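Local coordinates for DUF7790 domain-containing protein (Leptospira interrogans serogroup Icterohaemorrhagiae serovar copenhageni, PDB 6ULO), which is of unknown function but folds into a Rossmann-like domain, and is probably tethered to the membrane in its full-length form, at residues A[39-44]-A[91-96]; A[79-84]-A[167-172]; A[95-100]-A[193-198]. One frame throughout, in Å; residues are numbered along the deposited sequence. Where two conformers were deposited one is given.

Overall arrangement
Contacts 1 and 3 use the same helix, 94-109, and share I95 and V96; their centres lie about 8 Å apart. Contact 1 is the partly buried one: at the start of this helix the loop 39-44 is held by a carboxylate, a water and some methyl packing. Contact 3 is buried and purely van der Waals, where the next turn of the helix lies over edge strand 191-195 of the Rossmann-like β-sheet. Contact 2, also buried, sits across the chain's centre, about 25 and 22 Å from the centres of contacts 1 and 3. It joins helix 74-82 to the loop after helix 139-166 through one indole hydrogen bond set among apolar groups.

Contact 1. Residues A[39-44]-A[91-96]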
loop_
_atom_site.group_PDB
_atom_site.type_symbol
_atom_site.label_atom_id
_atom_site.label_comp_id
_atom_site.label_asym_id
_atom_site.label_seq_id
_atom_site.Cartn_x
_atom_site.Cartn_y
_atom_site.Cartn_z
ATOM N N LYS A 39 -1.136 -6.823 -19.661
ATOM C CA LYS A 39 -2.344 -6.053 -19.958
ATOM C C LYS A 39 -2.704 -5.090 -18.848
ATOM O O LYS A 39 -3.499 -4.176 -19.071
ATOM C CB LYS A 39 -3.552 -6.972 -20.178
ATOM C CG LYS A 39 -3.984 -7.738 -18.934
ATOM C CD LYS A 39 -5.169 -8.671 -19.199
ATOM C CE LYS A 39 -5.444 -9.564 -17.980
ATOM N NZ LYS A 39 -6.546 -10.556 -18.211
ATOM N N TRP A 40 -2.121 -5.254 -17.667
ATOM C CA TRP A 40 -2.423 -4.352 -16.564
ATOM C C TRP A 40 -1.613 -3.076 -16.603
ATOM O O TRP A 40 -1.805 -2.219 -15.747
ATOM C CB TRP A 40 -2.218 -5.065 -15.227
ATOM C CG TRP A 40 -3.086 -6.249 -15.110
ATOM C CD1 TRP A 40 -2.688 -7.561 -15.123
ATOM C CD2 TRP A 40 -4.509 -6.261 -14.993
ATOM N NE1 TRP A 40 -3.780 -8.378 -15.010
ATOM C CE2 TRP A 40 -4.910 -7.611 -14.934
ATOM C CE3 TRP A 40 -5.487 -5.265 -14.941
ATOM C CZ2 TRP A 40 -6.250 -7.999 -14.809
ATOM C CZ3 TRP A 40 -6.833 -5.656 -14.812
ATOM C CH2 TRP A 40 -7.194 -7.008 -14.757
ATOM N N ASP A 41 -0.688 -2.940 -17.548
ATOM C CA ASP A 41 0.114 -1.725 -17.695
ATOM C C ASP A 41 -0.688 -0.641 -18.418
ATOM O O ASP A 41 -0.368 -0.202 -19.520
ATOM C CB ASP A 41 1.428 -2.043 -18.395
ATOM C CG ASP A 41 2.403 -2.718 -17.472
ATOM O OD1 ASP A 41 2.806 -2.085 -16.502
ATOM O OD2 ASP A 41 2.773 -3.876 -17.685
ATOM N N VAL A 42 -1.748 -0.204 -17.735
ATOM C CA VAL A 42 -2.646 0.857 -18.193
ATOM C C VAL A 42 -2.923 1.760 -17.001
ATOM O O VAL A 42 -2.723 1.376 -15.846
ATOM C CB VAL A 42 -3.979 0.317 -18.777
ATOM C CG1 VAL A 42 -3.739 -0.475 -20.058
ATOM C CG2 VAL A 42 -4.722 -0.545 -17.722
ATOM N N GLY A 43 -3.362 2.989 -17.290
ATOM C CA GLY A 43 -3.520 3.973 -16.228
ATOM C C GLY A 43 -4.528 3.570 -15.166
ATOM O O GLY A 43 -4.391 3.957 -14.001
ATOM N N ASP A 44 -5.536 2.774 -15.548
ATOM C CA ASP A 44 -6.577 2.352 -14.610
ATOM C C ASP A 44 -5.980 1.677 -13.378
ATOM O O ASP A 44 -6.546 1.729 -12.286
ATOM C CB ASP A 44 -7.521 1.344 -15.304
ATOM C CG ASP A 44 -7.941 1.754 -16.727
ATOM O OD1 ASP A 44 -9.173 1.833 -16.946
ATOM O OD2 ASP A 44 -7.081 1.986 -17.625
ATOM N N ASP A 91 4.753 -4.136 -5.905
ATOM C CA ASP A 91 3.706 -4.473 -6.863
ATOM C C ASP A 91 4.308 -5.261 -8.015
ATOM O O ASP A 91 5.519 -5.237 -8.252
ATOM C CB ASP A 91 2.977 -3.206 -7.342
ATOM C CG ASP A 91 1.568 -3.467 -7.845
ATOM O OD1 ASP A 91 0.639 -3.369 -7.005
ATOM O OD2 ASP A 91 1.402 -3.724 -9.071
ATOM N N PHE A 92 3.463 -6.004 -8.716
ATOM C CA PHE A 92 3.902 -6.848 -9.812
ATOM C C PHE A 92 3.660 -6.235 -11.174
ATOM O O PHE A 92 4.045 -6.835 -12.177
ATOM C CB PHE A 92 3.235 -8.229 -9.718
ATOM C CG PHE A 92 3.883 -9.285 -10.558
ATOM C CD1 PHE A 92 5.222 -9.577 -10.417
ATOM C CD2 PHE A 92 3.127 -10.024 -11.457
ATOM C CE1 PHE A 92 5.813 -10.585 -11.184
ATOM C CE2 PHE A 92 3.716 -11.020 -12.224
ATOM C CZ PHE A 92 5.056 -11.297 -12.066
ATOM N N THR A 93 3.018 -5.073 -11.247
ATOM C CA THR A 93 2.764 -4.412 -12.523
ATOM C C THR A 93 3.707 -3.213 -12.647
ATOM O O THR A 93 3.756 -2.355 -11.752
ATOM C CB THR A 93 1.292 -3.978 -12.637
ATOM O OG1 THR A 93 0.428 -5.130 -12.478
ATOM C CG2 THR A 93 1.027 -3.368 -14.003
ATOM N N GLN A 94 4.449 -3.151 -13.767
ATOM C CA GLN A 94 5.475 -2.122 -13.898
ATOM C C GLN A 94 4.886 -0.718 -13.811
ATOM O O GLN A 94 5.513 0.179 -13.217
ATOM C CB GLN A 94 6.260 -2.315 -15.190
ATOM C CG GLN A 94 7.520 -1.495 -15.241
ATOM C CD GLN A 94 8.408 -1.670 -14.006
ATOM O OE1 GLN A 94 8.536 -0.775 -13.181
ATOM N NE2 GLN A 94 9.012 -2.845 -13.876
ATOM N N ILE A 95 3.679 -0.505 -14.352
ATOM C CA ILE A 95 3.132 0.845 -14.325
ATOM C C ILE A 95 2.908 1.310 -12.901
ATOM O O ILE A 95 3.055 2.502 -12.610
ATOM C CB ILE A 95 1.870 0.992 -15.203
ATOM C CG1 ILE A 95 1.638 2.491 -15.527
ATOM C CG2 ILE A 95 0.604 0.410 -14.516
ATOM C CD1 ILE A 95 0.439 2.744 -16.461
ATOM N N VAL A 96 2.529 0.395 -12.000
ATOM C CA VAL A 96 2.299 0.779 -10.611
ATOM C C VAL A 96 3.611 1.163 -9.936
ATOM O O VAL A 96 3.704 2.192 -9.265
ATOM C CB VAL A 96 1.590 -0.370 -9.869
ATOM C CG1 VAL A 96 1.537 -0.088 -8.384
ATOM C CG2 VAL A 96 0.195 -0.615 -10.416
HETATM O O HOH W 1 4.122 -5.170 -15.773
#
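D41 meets I95 at the start of helix 94-109, which follows strand 86-91 of the Rossmann-like β-sheet, and so fastens the loop 39-44 to that helix. D41 is the centre of an inverse gamma turn. Its CB does not point straight at the helix, but CG, set beside the backbone N (chi1 -76°), brings the carboxylate nearer. OD1 accepts I95 N at 2.8 Å, met nearly along its C-O axis, though the N-H points somewhat off line (141°). The packing here is close: T93 CG2 lies 3.3 Å from D41 OD1, the two side chains sliding past each other in opposite directions, and I95 CD1 reaches V42 O at 3.5 Å. I95 is backed by V145 and Q148 of helix 139-166. Just before the helix, D91 makes an Asx turn: its OD2 accepts T93 N at 3.0 Å, on the anti side and 20° out of the carboxylate plane.

The outer side is looser. W40 brings its CB near T93 OG1, but its indole leads away into an exposed position, with K39 CG over one face. D41 OD2 accepts T38 N and also a water at 2.7 Å, which in turn accepts Q94 N at 2.9 Å.

Contact 2. Residues A[79-84]-A[167-172]; sequences AAWAKS and YNYKMF
W81 carries the polar part of the contact, reaching from the last turn of helix 74-82 to the backbone of the loop 167-172. Its NE1 donates to K170 O at 2.9 Å with an N-H...O angle of 154°, and the oxygen sits at the indole edge, close to the ring plane. Seen from the acceptor, the donor is tilted 23° from the carbonyl plane. The bond satisfies the indole N-H inside a buried site and helps set how the ring is turned.

Apolar contacts lie beside this bond. Y169, whose CG lies between its backbone N and carbonyl carbon (chi1 65°), presents the CD1-CE1 side of its ring to W81: CZ2 of W81 lies 3.9 Å from Y169 CD1 and equally close to CE1, the two side chains crossing obliquely. M171 adds its CB, 4.2 Å from W81 CZ2, before its bent chain leads off. Nearer the helix axis, A80 CB meets F172 CB at 4.4 Å, and the phenyl ring continues to L76 and T77. I57 and V60 also pack on the indole, as does Q178 of helix 176-187.

K83, with positive phi, is the C-prime residue of the Schellman motif that ends helix 74-82; N168 plays the same part after helix 139-166. Helix 74-82 is the connection between neighbouring parallel strands 66-69 and 86-91, a β-α-β crossover of the Rossmann type.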
loop_
_atom_site.group_PDB
_atom_site.type_symbol
_atom_site.label_atom_id
_atom_site.label_comp_id
_atom_site.label_asym_id
_atom_site.label_seq_id
_atom_site.Cartn_x
_atom_site.Cartn_y
_atom_site.Cartn_z
ATOM N N ALA A 79 -0.315 4.454 5.753
ATOM C CA ALA A 79 0.973 4.578 6.444
ATOM C C ALA A 79 1.057 5.864 7.256
ATOM O O ALA A 79 1.683 5.884 8.327
ATOM C CB ALA A 79 2.120 4.525 5.445
ATOM N N ALA A 80 0.460 6.965 6.766
ATOM C CA ALA A 80 0.473 8.188 7.561
ATOM C C ALA A 80 -0.336 8.007 8.841
ATOM O O ALA A 80 0.066 8.468 9.912
ATOM C CB ALA A 80 -0.057 9.363 6.729
ATOM N N TRP A 81 -1.506 7.359 8.740
ATOM C CA TRP A 81 -2.291 7.077 9.944
ATOM C C TRP A 81 -1.502 6.209 10.912
ATOM O O TRP A 81 -1.552 6.409 12.136
ATOM C CB TRP A 81 -3.573 6.352 9.549
ATOM C CG TRP A 81 -4.549 7.158 8.749
ATOM C CD1 TRP A 81 -4.614 8.518 8.671
ATOM C CD2 TRP A 81 -5.568 6.660 7.881
ATOM N NE1 TRP A 81 -5.647 8.913 7.822
ATOM C CE2 TRP A 81 -6.245 7.781 7.335
ATOM C CE3 TRP A 81 -5.997 5.376 7.528
ATOM C CZ2 TRP A 81 -7.331 7.641 6.473
ATOM C CZ3 TRP A 81 -7.048 5.232 6.634
ATOM C CH2 TRP A 81 -7.723 6.352 6.148
ATOM N N ALA A 82 -0.803 5.203 10.381
ATOM C CA ALA A 82 -0.039 4.285 11.216
ATOM C C ALA A 82 1.247 4.902 11.740
ATOM O O ALA A 82 1.829 4.361 12.689
ATOM C CB ALA A 82 0.284 3.033 10.407
ATOM N N LYS A 83 1.697 6.026 11.175
ATOM C CA LYS A 83 3.047 6.526 11.444
ATOM C C LYS A 83 4.084 5.423 11.214
ATOM O O LYS A 83 4.981 5.174 12.034
ATOM C CB LYS A 83 3.151 7.155 12.839
ATOM C CG LYS A 83 2.202 8.328 12.997
ATOM C CD LYS A 83 2.271 8.931 14.367
ATOM C CE LYS A 83 1.244 10.057 14.494
ATOM N NZ LYS A 83 1.479 10.847 15.716
ATOM N N SER A 84 3.986 4.791 10.048
ATOM C CA SER A 84 4.968 3.776 9.678
ATOM C C SER A 84 6.379 4.361 9.608
ATOM O O SER A 84 6.574 5.496 9.165
ATOM C CB SER A 84 4.592 3.190 8.320
ATOM O OG SER A 84 3.259 2.706 8.305
ATOM N N TYR A 167 -16.898 12.299 5.110
ATOM C CA TYR A 167 -16.779 11.495 6.311
ATOM C C TYR A 167 -15.959 12.163 7.386
ATOM O O TYR A 167 -15.727 11.555 8.434
ATOM C CB TYR A 167 -16.254 10.090 5.989
ATOM C CG TYR A 167 -17.185 9.359 5.065
ATOM C CD1 TYR A 167 -18.401 8.865 5.534
ATOM C CD2 TYR A 167 -16.899 9.207 3.715
ATOM C CE1 TYR A 167 -19.267 8.201 4.688
ATOM C CE2 TYR A 167 -17.773 8.550 2.873
ATOM C CZ TYR A 167 -18.940 8.043 3.353
ATOM O OH TYR A 167 -19.788 7.404 2.492
ATOM N N ASN A 168 -15.514 13.395 7.157
ATOM C CA ASN A 168 -14.854 14.202 8.190
ATOM C C ASN A 168 -13.653 13.473 8.791
ATOM O O ASN A 168 -13.587 13.219 9.994
ATOM C CB ASN A 168 -15.818 14.670 9.294
ATOM C CG ASN A 168 -15.178 15.709 10.234
ATOM O OD1 ASN A 168 -14.200 16.374 9.873
ATOM N ND2 ASN A 168 -15.708 15.829 11.446
ATOM N N TYR A 169 -12.674 13.194 7.940
ATOM C CA TYR A 169 -11.436 12.615 8.426
ATOM C C TYR A 169 -10.258 13.245 7.700
ATOM O O TYR A 169 -10.391 13.806 6.611
ATOM C CB TYR A 169 -11.394 11.088 8.262
ATOM C CG TYR A 169 -11.392 10.603 6.829
ATOM C CD1 TYR A 169 -10.191 10.249 6.186
ATOM C CD2 TYR A 169 -12.600 10.442 6.130
ATOM C CE1 TYR A 169 -10.197 9.762 4.892
ATOM C CE2 TYR A 169 -12.615 9.980 4.834
ATOM C CZ TYR A 169 -11.402 9.627 4.216
ATOM O OH TYR A 169 -11.397 9.122 2.927
ATOM N N LYS A 170 -9.087 13.127 8.328
ATOM C CA LYS A 170 -7.821 13.588 7.754
ATOM C C LYS A 170 -7.174 12.481 6.945
ATOM O O LYS A 170 -7.156 11.312 7.358
ATOM C CB LYS A 170 -6.880 13.979 8.877
ATOM C CG LYS A 170 -7.337 15.184 9.685
ATOM C CD LYS A 170 -6.405 15.344 10.900
ATOM C CE LYS A 170 -6.733 16.590 11.697
ATOM N NZ LYS A 170 -5.772 16.885 12.800
ATOM N N MET A 171 -6.569 12.860 5.812
ATOM C CA MET A 171 -5.706 11.929 5.083
ATOM C C MET A 171 -4.598 12.766 4.426
ATOM O O MET A 171 -4.635 14.004 4.438
ATOM C CB MET A 171 -6.533 11.030 4.129
ATOM C CG MET A 171 -7.435 11.786 3.146
ATOM S SD MET A 171 -6.616 12.356 1.650
ATOM C CE MET A 171 -6.258 10.801 0.846
ATOM N N PHE A 172 -3.554 12.089 3.922
ATOM C CA PHE A 172 -2.312 12.809 3.602
ATOM C C PHE A 172 -2.469 13.834 2.490
ATOM O O PHE A 172 -1.597 14.706 2.359
ATOM C CB PHE A 172 -1.159 11.831 3.299
ATOM C CG PHE A 172 -1.066 11.379 1.849
ATOM C CD1 PHE A 172 -0.120 11.925 0.976
ATOM C CD2 PHE A 172 -1.884 10.360 1.368
ATOM C CE1 PHE A 172 -0.032 11.499 -0.335
ATOM C CE2 PHE A 172 -1.799 9.934 0.054
ATOM C CZ PHE A 172 -0.863 10.492 -0.810
#

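Contact 3. Residues A[95-100]-A[193-198]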
loop_
_atom_site.group_PDB
_atom_site.type_symbol
_atom_site.label_atom_id
_atom_site.label_comp_id
_atom_site.label_asym_id
_atom_site.label_seq_id
_atom_site.Cartn_x
_atom_site.Cartn_y
_atom_site.Cartn_z
ATOM N N ILE A 95 3.679 -0.505 -14.352
ATOM C CA ILE A 95 3.132 0.845 -14.325
ATOM C C ILE A 95 2.908 1.310 -12.901
ATOM O O ILE A 95 3.055 2.502 -12.610
ATOM C CB ILE A 95 1.870 0.992 -15.203
ATOM C CG1 ILE A 95 1.638 2.491 -15.527
ATOM C CG2 ILE A 95 0.604 0.410 -14.516
ATOM C CD1 ILE A 95 0.439 2.744 -16.461
ATOM N N VAL A 96 2.529 0.395 -12.000
ATOM C CA VAL A 96 2.299 0.779 -10.611
ATOM C C VAL A 96 3.611 1.163 -9.936
ATOM O O VAL A 96 3.704 2.192 -9.265
ATOM C CB VAL A 96 1.590 -0.370 -9.869
ATOM C CG1 VAL A 96 1.537 -0.088 -8.384
ATOM C CG2 VAL A 96 0.195 -0.615 -10.416
ATOM N N VAL A 97 4.663 0.363 -10.155
ATOM C CA VAL A 97 5.969 0.644 -9.566
ATOM C C VAL A 97 6.481 1.988 -10.055
ATOM O O VAL A 97 6.924 2.829 -9.261
ATOM C CB VAL A 97 6.963 -0.509 -9.845
ATOM C CG1 VAL A 97 8.333 -0.186 -9.236
ATOM C CG2 VAL A 97 6.427 -1.849 -9.294
ATOM N N HIS A 98 6.338 2.248 -11.353
ATOM C CA HIS A 98 6.844 3.501 -11.907
ATOM C C HIS A 98 5.997 4.693 -11.500
ATOM O O HIS A 98 6.545 5.760 -11.223
ATOM C CB HIS A 98 6.915 3.377 -13.417
ATOM C CG HIS A 98 8.102 2.596 -13.861
ATOM N ND1 HIS A 98 8.221 2.065 -15.123
ATOM C CD2 HIS A 98 9.257 2.308 -13.213
ATOM C CE1 HIS A 98 9.400 1.474 -15.234
ATOM N NE2 HIS A 98 10.048 1.611 -14.089
ATOM N N ALA A 99 4.658 4.547 -11.452
ATOM C CA ALA A 99 3.832 5.665 -11.012
ATOM C C ALA A 99 4.139 5.998 -9.559
ATOM O O ALA A 99 4.166 7.171 -9.181
ATOM C CB ALA A 99 2.344 5.371 -11.238
ATOM N N ASN A 100 4.386 4.988 -8.725
ATOM C CA ASN A 100 4.770 5.286 -7.355
ATOM C C ASN A 100 6.102 6.036 -7.303
ATOM O O ASN A 100 6.305 6.893 -6.437
ATOM C CB ASN A 100 4.844 3.996 -6.541
ATOM C CG ASN A 100 3.478 3.460 -6.159
ATOM O OD1 ASN A 100 2.511 4.236 -5.999
ATOM N ND2 ASN A 100 3.382 2.154 -5.968
ATOM N N PRO A 193 9.593 1.860 -3.760
ATOM C CA PRO A 193 8.837 1.045 -4.716
ATOM C C PRO A 193 9.689 -0.103 -5.201
ATOM O O PRO A 193 10.808 0.107 -5.671
ATOM C CB PRO A 193 8.544 2.010 -5.862
ATOM C CG PRO A 193 9.158 3.312 -5.511
ATOM C CD PRO A 193 10.083 3.116 -4.361
ATOM N N ILE A 194 9.179 -1.311 -5.081
ATOM C CA ILE A 194 9.948 -2.504 -5.424
ATOM C C ILE A 194 9.083 -3.455 -6.238
ATOM O O ILE A 194 7.845 -3.479 -6.112
ATOM C CB ILE A 194 10.537 -3.200 -4.185
ATOM C CG1 ILE A 194 9.458 -3.588 -3.158
ATOM C CG2 ILE A 194 11.651 -2.365 -3.563
ATOM C CD1 ILE A 194 9.993 -4.521 -2.020
ATOM N N ARG A 195 9.745 -4.231 -7.081
ATOM C CA ARG A 195 9.073 -5.155 -7.985
ATOM C C ARG A 195 8.881 -6.507 -7.306
ATOM O O ARG A 195 9.860 -7.171 -6.951
ATOM C CB ARG A 195 9.950 -5.375 -9.218
ATOM C CG ARG A 195 10.219 -4.110 -10.027
ATOM C CD ARG A 195 11.118 -4.436 -11.242
ATOM N NE ARG A 195 12.398 -5.001 -10.819
ATOM C CZ ARG A 195 13.450 -4.259 -10.480
ATOM N NH1 ARG A 195 13.358 -2.928 -10.535
ATOM N NH2 ARG A 195 14.594 -4.834 -10.082
ATOM N N GLY A 196 7.640 -6.939 -7.155
ATOM C CA GLY A 196 7.421 -8.231 -6.540
ATOM C C GLY A 196 5.994 -8.715 -6.674
ATOM O O GLY A 196 5.043 -7.925 -6.535
ATOM N N ASN A 197 5.852 -10.016 -6.908
ATOM C CA ASN A 197 4.553 -10.673 -6.963
ATOM C C ASN A 197 4.253 -11.235 -5.583
ATOM O O ASN A 197 5.118 -11.881 -4.984
ATOM C CB ASN A 197 4.675 -11.817 -7.987
ATOM C CG ASN A 197 3.342 -12.476 -8.356
ATOM O OD1 ASN A 197 2.348 -12.374 -7.668
ATOM N ND2 ASN A 197 3.377 -13.237 -9.427
ATOM N N LEU A 198 3.027 -11.039 -5.101
ATOM C CA LEU A 198 2.614 -11.747 -3.880
ATOM C C LEU A 198 2.841 -13.251 -3.977
ATOM O O LEU A 198 3.094 -13.903 -2.961
ATOM C CB LEU A 198 1.136 -11.518 -3.577
ATOM C CG LEU A 198 0.728 -10.078 -3.228
ATOM C CD1 LEU A 198 -0.773 -9.970 -3.170
ATOM C CD2 LEU A 198 1.360 -9.664 -1.908
#
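V97 and P193 make the central touch between helix 94-109 and edge strand 191-195. V97 CG1, anti to its own backbone N (chi1 179°), lies 4.0 Å from P193 CB, and the same proline carbon rests 3.9 Å from V97 O. The other methyl, V97 CG2, sits 3.8 Å from I194 O. One turn on, N100 CB approaches P193 CB at 4.3 Å, and the aliphatic start of R195 adds its CG at 4.4 Å from V97 CG1.

The backbones set up this meeting. The short helix and strand axes come within 7.9 Å and run nearly antiparallel, at 161°, as expected of a helix laid over the strands it connects: strand 86-91, helix 94-109 and strand 191-195 form a β-α-β unit whose connection carries a long, largely helical insertion after that helix. I194 points its CB away from the helix, and its side chain touches Y88 and M90, while its backbone pairs with L89 and D91. P193 also packs on T101 and I104, which extends the same face of the helix.

Polar groups have partners elsewhere. N100 ND2 donates to G71 O, R195 NE bonds to E33 O, and the backbone carbonyl V97 O bonds to T101 OG1. I194 O, although it faces a valine methyl, is probably hydrogen-bonded to D91 N across the β-sheet. With van der Waals contacts alone joining them, helix and strand probably fit by shape, while the strand's place is set by its backbone pairing with strand 86-91.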